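Surface presentation of antigens protein SpaO (Salmonella typhimurium, PDB 4YX7) takes part in the secretory pathway that presents surface determinants needed for Salmonella to enter mammalian cells, this chain being an internal fragment of the whole protein. Local coordinates at residues 53-58 / 62-67. Residues are numbered along the deposited sequence; the frame is centred on the assembly and turned at random.
Sequences HFNRVE and IVETLD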
loop_
_atom_site.group_PDB
_atom_site.type_symbol
_atom_site.label_atom_id
_atom_site.label_comp_id
_atom_site.label_asym_id
_atom_site.label_seq_id
_atom_site.Cartn_x
_atom_site.Cartn_y
_atom_site.Cartn_z
ATOM N N HIS A 53 -18.049 -1.115 13.997
ATOM C CA HIS A 53 -17.134 -1.048 12.849
ATOM C C HIS A 53 -16.267 0.207 12.899
ATOM O O HIS A 53 -16.675 1.229 13.445
ATOM C CB HIS A 53 -17.893 -1.055 11.509
ATOM C CG HIS A 53 -18.951 -2.107 11.396
ATOM N ND1 HIS A 53 -20.284 -1.805 11.182
ATOM C CD2 HIS A 53 -18.882 -3.459 11.448
ATOM C CE1 HIS A 53 -20.983 -2.919 11.121
ATOM N NE2 HIS A 53 -20.157 -3.944 11.280
ATOM N N PHE A 54 -15.078 0.141 12.312
ATOM C CA PHE A 54 -14.287 1.346 12.104
ATOM C C PHE A 54 -13.931 1.491 10.630
ATOM O O PHE A 54 -14.315 0.667 9.795
ATOM C CB PHE A 54 -13.021 1.341 12.971
ATOM C CG PHE A 54 -12.051 0.236 12.647
ATOM C CD1 PHE A 54 -12.137 -0.985 13.287
ATOM C CD2 PHE A 54 -11.040 0.429 11.724
ATOM C CE1 PHE A 54 -11.252 -1.995 12.997
ATOM C CE2 PHE A 54 -10.142 -0.587 11.424
ATOM C CZ PHE A 54 -10.246 -1.800 12.067
ATOM N N ASN A 55 -13.193 2.545 10.309
ATOM C CA ASN A 55 -12.719 2.742 8.947
ATOM C C ASN A 55 -11.311 3.302 8.901
ATOM O O ASN A 55 -10.989 4.236 9.624
ATOM C CB ASN A 55 -13.671 3.657 8.192
ATOM C CG ASN A 55 -15.008 3.015 7.966
ATOM O OD1 ASN A 55 -15.088 1.896 7.449
ATOM N ND2 ASN A 55 -16.075 3.700 8.366
ATOM N N ARG A 56 -10.476 2.715 8.050
ATOM C CA ARG A 56 -9.098 3.171 7.894
ATOM C C ARG A 56 -9.061 4.391 6.972
ATOM O O ARG A 56 -9.277 4.284 5.762
ATOM C CB ARG A 56 -8.196 2.046 7.356
ATOM C CG ARG A 56 -6.738 2.454 7.159
ATOM C CD ARG A 56 -5.974 2.572 8.469
ATOM N NE ARG A 56 -4.928 3.586 8.357
ATOM C CZ ARG A 56 -3.645 3.372 8.614
ATOM N NH1 ARG A 56 -3.235 2.180 9.004
ATOM N NH2 ARG A 56 -2.771 4.346 8.483
ATOM N N VAL A 57 -8.793 5.547 7.567
ATOM C CA VAL A 57 -8.784 6.800 6.844
ATOM C C VAL A 57 -7.358 7.333 6.734
ATOM O O VAL A 57 -6.407 6.640 7.119
ATOM C CB VAL A 57 -9.680 7.825 7.533
ATOM C CG1 VAL A 57 -11.135 7.458 7.330
ATOM C CG2 VAL A 57 -9.361 7.864 9.015
ATOM N N GLU A 58 -7.230 8.559 6.218
ATOM C CA GLU A 58 -5.943 9.193 5.923
ATOM C C GLU A 58 -4.920 9.108 7.060
ATOM O O GLU A 58 -3.834 8.544 6.885
ATOM C CB GLU A 58 -6.165 10.664 5.549
ATOM N N ILE A 62 -11.336 5.960 12.198
ATOM C CA ILE A 62 -12.572 6.562 12.693
ATOM C C ILE A 62 -13.548 5.456 13.049
ATOM O O ILE A 62 -13.872 4.632 12.203
ATOM C CB ILE A 62 -13.229 7.499 11.652
ATOM C CG1 ILE A 62 -12.288 8.642 11.269
ATOM C CG2 ILE A 62 -14.538 8.058 12.187
ATOM C CD1 ILE A 62 -12.106 9.676 12.349
ATOM N N VAL A 63 -14.011 5.426 14.294
ATOM C CA VAL A 63 -14.938 4.378 14.724
ATOM C C VAL A 63 -16.384 4.864 14.619
ATOM O O VAL A 63 -16.681 5.998 14.989
ATOM C CB VAL A 63 -14.640 3.912 16.166
ATOM C CG1 VAL A 63 -15.661 2.878 16.623
ATOM C CG2 VAL A 63 -13.242 3.333 16.251
ATOM N N GLU A 64 -17.268 4.004 14.109
ATOM C CA GLU A 64 -18.667 4.352 13.884
ATOM C C GLU A 64 -19.558 4.083 15.095
ATOM O O GLU A 64 -20.160 4.996 15.649
ATOM C CB GLU A 64 -19.231 3.574 12.696
ATOM C CG GLU A 64 -18.304 3.427 11.517
ATOM C CD GLU A 64 -18.979 2.763 10.338
ATOM O OE1 GLU A 64 -20.226 2.715 10.324
ATOM O OE2 GLU A 64 -18.263 2.270 9.439
ATOM N N THR A 65 -19.649 2.819 15.494
ATOM C CA THR A 65 -20.654 2.403 16.467
ATOM C C THR A 65 -20.212 2.606 17.916
ATOM O O THR A 65 -20.568 3.603 18.551
ATOM C CB THR A 65 -21.032 0.915 16.271
ATOM O OG1 THR A 65 -21.495 0.710 14.934
ATOM C CG2 THR A 65 -22.131 0.497 17.253
ATOM N N LEU A 66 -19.410 1.664 18.412
ATOM C CA LEU A 66 -19.170 1.479 19.844
ATOM C C LEU A 66 -20.486 1.346 20.594
ATOM O O LEU A 66 -20.964 2.293 21.218
ATOM C CB LEU A 66 -18.325 2.615 20.428
ATOM C CG LEU A 66 -16.831 2.483 20.124
ATOM C CD1 LEU A 66 -16.024 3.464 20.923
ATOM C CD2 LEU A 66 -16.349 1.079 20.405
ATOM N N ASP A 67 -21.073 0.157 20.491
ATOM C CA ASP A 67 -22.176 -0.270 21.348
ATOM C C ASP A 67 -21.604 -1.009 22.563
ATOM O O ASP A 67 -21.045 -2.102 22.423
ATOM C CB ASP A 67 -23.140 -1.161 20.564
ATOM C CG ASP A 67 -24.224 -1.751 21.431
ATOM O OD1 ASP A 67 -24.737 -1.033 22.316
ATOM O OD2 ASP A 67 -24.565 -2.937 21.227
#
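Asn55 and Ile62 face each other as an antiparallel hydrogen-bonded pair, with both backbone bonds of the pair made. Asn55 N gives to Ile62 O at 2.9 Å. Ile62 N gives back to Asn55 O at 3.1 Å, and this second bond is the straighter. One pair further along, Phe54 and Val63 form the non-hydrogen-bonded site, where the CA atoms of Phe54 and Val63 close to 4.1 Å. Beyond it Glu64 N reaches His53 O at 2.9 Å, which carries the pairing one bond past the end of strand 60-63.

A polar side-chain bridge spans the face that Asn55 shares with Ile62. Asn55 ND2 donates to Glu64 OE2 at 2.8 Å, a short but bent bond (N-H...O 135°) that lies off both the carboxylate and the amide plane. The glutamate's first torsion (chi1 -40°) sets CG beside its own backbone N and against His53 O, and the extended chain beyond takes OE2 to the amide. Glu64 OE2 also comes within 3.9 Å of His53 CB.

Apolar contacts occur on both faces. Val57 CG2 touches Ile62 CG1 at 3.8 Å, the two side chains crossing at about a right angle. On the other face Val63 CG2 rests against Phe54 CB, also at 3.8 Å, while the phenyl ring leads away from strand 60-63 and meets Phe14 edge-to-face. Val44 touches both Phe54 and Val63, and a chain of another protein packs on Val63 and takes a salt bridge from Arg56.

One hydrogen-bonded and one adjacent non-hydrogen-bonded pair, between consecutive strands running 165° apart, make this a beta hairpin; strand 60-63 is outermost in this chain's four-stranded antiparallel meander, consistent with a domain of the FliN/MopA/SpaO family.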